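Local structure of putative ribose operon repressor (Burkholderia thailandensis, 3EGC) at residues S107-I121 with E142-L156. The protein probably acts as a LacI-family transcriptional repressor, binding regulatory DNA in response to a small ligand, possibly a sugar, held by its periplasmic-binding-protein-like domain. Numbering follows the deposited sequence.
Sequences SENVRGARTAVEYLI and ERLKGFRAAMSAAGL
In a sugar-binding-type domain of the LacI family, the helical segments 107-121 and 142-156 cross at -44°, and a polar cluster ties the start of the first helix, at Asn109, to Glu142 and Arg143 of the second. Asn109 ND2 donates to Glu142 OE2 (2.8 Å) in a nearly straight bond that lies in the amide plane. Asn109 OD1 is gripped side-on by Arg143, whose NE (3.1 Å) and NH2 (2.7 Å) both reach it from one face of the amide; the oxygen sits in the guanidinium plane, and the two planes are turned 63° apart. The same guanidinium donates from NH1 to Ser193 O and makes a cation-pi contact with Phe221, while Glu142 OE1 pairs with Arg266. The backbones come closest where Val110 and Gly146 place their CA atoms 4.2 Å apart, since the glycine has no side chain to hold them off. In this alpha/beta fold both helices lie against the sheet, Ala113 and Ala116 resting on strand 217-221 and Phe147 and Met151 on strand 128-131. Farther along, knobs-into-holes packing sets Ala150 among Arg114, Val117, Glu118 and Ile121. Val117, its CG1 anti to the backbone N (chi1 166°), lays that methyl 3.6 Å from Ala150 CB and brings CG2 to the edge of the Phe147 ring. Ile121 CD1 reaches Met151 SD at 3.9 Å, and Ile121 CG1 meets Leu156 CD1, tip to tip, just past the Schellman motif at Gly155.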
loop_
_atom_site.group_PDB
_atom_site.type_symbol
_atom_site.label_atom_id
_atom_site.label_comp_id
_atom_site.label_asym_id
_atom_site.label_seq_id
_atom_site.Cartn_x
_atom_site.Cartn_y
_atom_site.Cartn_z
ATOM N N SER A 107 11.898 6.616 12.746
ATOM C CA SER A 107 11.025 6.290 13.895
ATOM C C SER A 107 11.833 6.010 15.146
ATOM O O SER A 107 13.044 5.744 15.057
ATOM C CB SER A 107 10.147 5.065 13.615
ATOM O OG SER A 107 9.230 5.346 12.572
ATOM N N GLU A 108 11.159 6.037 16.296
ATOM C CA GLU A 108 11.793 5.562 17.544
ATOM C C GLU A 108 11.802 4.019 17.679
ATOM O O GLU A 108 11.098 3.414 18.528
ATOM C CB GLU A 108 11.234 6.274 18.794
ATOM C CG GLU A 108 9.745 5.985 19.073
ATOM C CD GLU A 108 9.107 6.970 20.059
ATOM O OE1 GLU A 108 9.816 7.880 20.566
ATOM O OE2 GLU A 108 7.898 6.815 20.326
ATOM N N ASN A 109 12.609 3.379 16.847
ATOM C CA ASN A 109 12.588 1.902 16.766
ATOM C C ASN A 109 12.938 1.124 18.042
ATOM O O ASN A 109 12.175 0.243 18.449
ATOM C CB ASN A 109 13.447 1.412 15.626
ATOM C CG ASN A 109 13.028 2.006 14.266
ATOM O OD1 ASN A 109 11.897 1.817 13.825
ATOM N ND2 ASN A 109 13.969 2.645 13.582
ATOM N N VAL A 110 14.074 1.429 18.662
ATOM C CA VAL A 110 14.406 0.840 19.966
ATOM C C VAL A 110 13.207 0.934 20.952
ATOM O O VAL A 110 12.676 -0.066 21.417
ATOM C CB VAL A 110 15.665 1.549 20.631
ATOM C CG1 VAL A 110 16.171 0.739 21.830
ATOM C CG2 VAL A 110 16.773 1.750 19.677
ATOM N N ARG A 111 12.785 2.155 21.274
ATOM C CA ARG A 111 11.674 2.336 22.215
ATOM C C ARG A 111 10.383 1.490 21.918
ATOM O O ARG A 111 9.814 0.838 22.809
ATOM C CB ARG A 111 11.290 3.780 22.312
ATOM C CG ARG A 111 10.485 4.098 23.523
ATOM C CD ARG A 111 10.023 5.574 23.454
ATOM N NE ARG A 111 11.127 6.493 23.726
ATOM C CZ ARG A 111 11.039 7.812 23.662
ATOM N NH1 ARG A 111 12.108 8.555 23.925
ATOM N NH2 ARG A 111 9.896 8.383 23.299
ATOM N N GLY A 112 9.932 1.549 20.662
ATOM C CA GLY A 112 8.706 0.865 20.273
ATOM C C GLY A 112 8.906 -0.632 20.410
ATOM O O GLY A 112 8.013 -1.279 20.873
ATOM N N ALA A 113 10.086 -1.179 20.063
ATOM C CA ALA A 113 10.283 -2.626 20.148
ATOM C C ALA A 113 10.306 -3.120 21.625
ATOM O O ALA A 113 9.689 -4.157 21.955
ATOM C CB ALA A 113 11.546 -3.104 19.363
ATOM N N ARG A 114 11.021 -2.368 22.477
ATOM C CA ARG A 114 11.109 -2.663 23.869
ATOM C C ARG A 114 9.672 -2.679 24.490
ATOM O O ARG A 114 9.333 -3.575 25.302
ATOM C CB ARG A 114 11.968 -1.605 24.570
ATOM C CG ARG A 114 12.301 -1.947 25.987
ATOM C CD ARG A 114 13.178 -0.891 26.650
ATOM N NE ARG A 114 13.310 -1.199 28.063
ATOM C CZ ARG A 114 14.254 -0.755 28.882
ATOM N NH1 ARG A 114 15.198 0.046 28.453
ATOM N NH2 ARG A 114 14.241 -1.144 30.150
ATOM N N THR A 115 8.849 -1.708 24.075
ATOM C CA THR A 115 7.504 -1.613 24.592
ATOM C C THR A 115 6.688 -2.841 24.157
ATOM O O THR A 115 6.001 -3.426 24.969
ATOM C CB THR A 115 6.777 -0.328 24.138
ATOM O OG1 THR A 115 7.480 0.816 24.604
ATOM C CG2 THR A 115 5.305 -0.255 24.691
ATOM N N ALA A 116 6.815 -3.251 22.884
ATOM C CA ALA A 116 6.051 -4.395 22.411
ATOM C C ALA A 116 6.488 -5.691 23.077
ATOM O O ALA A 116 5.683 -6.546 23.439
ATOM C CB ALA A 116 6.129 -4.488 20.932
ATOM N N VAL A 117 7.793 -5.853 23.236
ATOM C CA VAL A 117 8.290 -7.062 23.913
ATOM C C VAL A 117 7.942 -7.089 25.409
ATOM O O VAL A 117 7.705 -8.147 25.965
ATOM C CB VAL A 117 9.774 -7.256 23.658
ATOM C CG1 VAL A 117 10.394 -8.313 24.619
ATOM C CG2 VAL A 117 10.006 -7.584 22.157
ATOM N N GLU A 118 7.902 -5.927 26.047
ATOM C CA GLU A 118 7.573 -5.840 27.473
ATOM C C GLU A 118 6.138 -6.206 27.725
ATOM O O GLU A 118 5.787 -6.744 28.789
ATOM C CB GLU A 118 7.801 -4.434 27.999
ATOM C CG GLU A 118 9.255 -4.027 28.011
ATOM C CD GLU A 118 9.470 -2.701 28.732
ATOM O OE1 GLU A 118 8.765 -1.731 28.403
ATOM O OE2 GLU A 118 10.356 -2.627 29.618
ATOM N N TYR A 119 5.306 -5.875 26.742
ATOM C CA TYR A 119 3.966 -6.328 26.724
ATOM C C TYR A 119 3.852 -7.855 26.667
ATOM O O TYR A 119 3.009 -8.436 27.349
ATOM C CB TYR A 119 3.238 -5.700 25.546
ATOM C CG TYR A 119 1.870 -6.280 25.275
ATOM C CD1 TYR A 119 0.767 -5.757 25.877
ATOM C CD2 TYR A 119 1.711 -7.370 24.475
ATOM C CE1 TYR A 119 -0.528 -6.260 25.618
ATOM C CE2 TYR A 119 0.460 -7.885 24.217
ATOM C CZ TYR A 119 -0.645 -7.310 24.784
ATOM O OH TYR A 119 -1.883 -7.835 24.553
ATOM N N LEU A 120 4.665 -8.502 25.845
ATOM C CA LEU A 120 4.682 -9.953 25.764
ATOM C C LEU A 120 5.131 -10.601 27.073
ATOM O O LEU A 120 4.629 -11.642 27.470
ATOM C CB LEU A 120 5.579 -10.372 24.643
ATOM C CG LEU A 120 5.008 -10.278 23.246
ATOM C CD1 LEU A 120 6.138 -10.604 22.291
ATOM C CD2 LEU A 120 3.853 -11.235 23.077
ATOM N N ILE A 121 6.066 -9.945 27.737
ATOM C CA ILE A 121 6.660 -10.451 28.957
ATOM C C ILE A 121 5.628 -10.290 30.060
ATOM O O ILE A 121 5.403 -11.194 30.839
ATOM C CB ILE A 121 7.940 -9.692 29.333
ATOM C CG1 ILE A 121 9.103 -10.083 28.423
ATOM C CG2 ILE A 121 8.305 -9.976 30.809
ATOM C CD1 ILE A 121 10.269 -9.034 28.370
ATOM N N GLU A 142 17.969 -1.693 15.129
ATOM C CA GLU A 142 17.405 -0.984 16.250
ATOM C C GLU A 142 16.227 -1.724 16.881
ATOM O O GLU A 142 16.035 -1.689 18.082
ATOM C CB GLU A 142 16.999 0.427 15.856
ATOM C CG GLU A 142 18.119 1.403 15.685
ATOM C CD GLU A 142 17.584 2.744 15.186
ATOM O OE1 GLU A 142 18.381 3.677 15.020
ATOM O OE2 GLU A 142 16.362 2.862 14.954
ATOM N N ARG A 143 15.453 -2.408 16.061
ATOM C CA ARG A 143 14.317 -3.182 16.549
ATOM C C ARG A 143 14.796 -4.409 17.328
ATOM O O ARG A 143 14.214 -4.754 18.369
ATOM C CB ARG A 143 13.370 -3.546 15.427
ATOM C CG ARG A 143 12.591 -2.308 14.941
ATOM C CD ARG A 143 11.828 -2.478 13.603
ATOM N NE ARG A 143 11.564 -1.136 13.115
ATOM C CZ ARG A 143 10.992 -0.808 11.972
ATOM N NH1 ARG A 143 10.563 -1.733 11.101
ATOM N NH2 ARG A 143 10.872 0.490 11.708
ATOM N N LEU A 144 15.921 -4.979 16.882
ATOM C CA LEU A 144 16.565 -6.073 17.627
ATOM C C LEU A 144 17.123 -5.614 18.981
ATOM O O LEU A 144 16.913 -6.265 20.015
ATOM C CB LEU A 144 17.650 -6.729 16.802
ATOM C CG LEU A 144 17.896 -8.206 17.024
ATOM C CD1 LEU A 144 16.635 -9.012 16.674
ATOM C CD2 LEU A 144 19.159 -8.719 16.224
ATOM N N LYS A 145 17.798 -4.469 18.976
ATOM C CA LYS A 145 18.279 -3.825 20.207
ATOM C C LYS A 145 17.189 -3.581 21.289
ATOM O O LYS A 145 17.436 -3.785 22.495
ATOM C CB LYS A 145 18.952 -2.502 19.861
ATOM C CG LYS A 145 19.378 -1.674 21.031
ATOM C CD LYS A 145 20.199 -0.455 20.579
ATOM C CE LYS A 145 20.574 0.404 21.799
ATOM N NZ LYS A 145 21.289 1.677 21.468
ATOM N N GLY A 146 16.001 -3.146 20.843
ATOM C CA GLY A 146 14.874 -2.923 21.742
ATOM C C GLY A 146 14.400 -4.218 22.361
ATOM O O GLY A 146 14.095 -4.288 23.553
ATOM N N PHE A 147 14.396 -5.260 21.544
ATOM C CA PHE A 147 14.090 -6.580 22.007
ATOM C C PHE A 147 15.055 -7.026 23.116
ATOM O O PHE A 147 14.634 -7.422 24.207
ATOM C CB PHE A 147 14.061 -7.529 20.848
ATOM C CG PHE A 147 14.153 -8.978 21.240
ATOM C CD1 PHE A 147 13.018 -9.652 21.706
ATOM C CD2 PHE A 147 15.354 -9.671 21.128
ATOM C CE1 PHE A 147 13.047 -10.960 22.020
ATOM C CE2 PHE A 147 15.409 -11.012 21.473
ATOM C CZ PHE A 147 14.237 -11.669 21.900
ATOM N N ARG A 148 16.339 -6.866 22.876
ATOM C CA ARG A 148 17.343 -7.345 23.821
ATOM C C ARG A 148 17.275 -6.557 25.119
ATOM O O ARG A 148 17.513 -7.119 26.213
ATOM C CB ARG A 148 18.755 -7.273 23.252
ATOM C CG ARG A 148 19.053 -8.246 22.112
ATOM C CD ARG A 148 20.583 -8.184 21.794
ATOM N NE ARG A 148 20.940 -8.922 20.579
ATOM C CZ ARG A 148 21.232 -10.220 20.554
ATOM N NH1 ARG A 148 21.196 -10.949 21.691
ATOM N NH2 ARG A 148 21.522 -10.787 19.389
ATOM N N ALA A 149 16.964 -5.267 25.008
ATOM C CA ALA A 149 16.945 -4.422 26.170
ATOM C C ALA A 149 15.758 -4.801 27.052
ATOM O O ALA A 149 15.855 -4.741 28.272
ATOM C CB ALA A 149 16.892 -2.943 25.778
ATOM N N ALA A 150 14.644 -5.178 26.439
ATOM C CA ALA A 150 13.454 -5.588 27.200
ATOM C C ALA A 150 13.722 -6.920 27.908
ATOM O O ALA A 150 13.409 -7.105 29.057
ATOM C CB ALA A 150 12.218 -5.742 26.261
ATOM N N MET A 151 14.281 -7.860 27.182
ATOM C CA MET A 151 14.632 -9.153 27.732
ATOM C C MET A 151 15.600 -9.006 28.888
ATOM O O MET A 151 15.417 -9.585 29.955
ATOM C CB MET A 151 15.187 -10.067 26.608
ATOM C CG MET A 151 14.048 -10.460 25.574
ATOM S SD MET A 151 12.594 -11.393 26.261
ATOM C CE MET A 151 13.273 -13.051 26.185
ATOM N N SER A 152 16.607 -8.179 28.666
ATOM C CA SER A 152 17.664 -7.962 29.635
ATOM C C SER A 152 17.054 -7.448 30.925
ATOM O O SER A 152 17.324 -7.972 32.027
ATOM C CB SER A 152 18.662 -6.932 29.082
ATOM O OG SER A 152 19.985 -7.245 29.432
ATOM N N ALA A 153 16.210 -6.429 30.785
ATOM C CA ALA A 153 15.692 -5.719 31.932
ATOM C C ALA A 153 14.819 -6.614 32.794
ATOM O O ALA A 153 14.660 -6.366 34.002
ATOM C CB ALA A 153 14.910 -4.503 31.502
ATOM N N ALA A 154 14.243 -7.626 32.150
ATOM C CA ALA A 154 13.387 -8.589 32.790
ATOM C C ALA A 154 14.190 -9.780 33.312
ATOM O O ALA A 154 13.648 -10.663 33.950
ATOM C CB ALA A 154 12.289 -9.069 31.807
ATOM N N GLY A 155 15.476 -9.811 32.996
ATOM C CA GLY A 155 16.341 -10.889 33.418
ATOM C C GLY A 155 16.043 -12.190 32.720
ATOM O O GLY A 155 16.354 -13.272 33.252
ATOM N N LEU A 156 15.436 -12.086 31.543
ATOM C CA LEU A 156 15.195 -13.230 30.685
ATOM C C LEU A 156 16.301 -13.409 29.649
ATOM O O LEU A 156 16.512 -12.546 28.799
ATOM C CB LEU A 156 13.855 -13.079 29.963
ATOM C CG LEU A 156 12.565 -13.214 30.794
ATOM C CD1 LEU A 156 11.348 -12.942 29.943
ATOM C CD2 LEU A 156 12.445 -14.601 31.475
#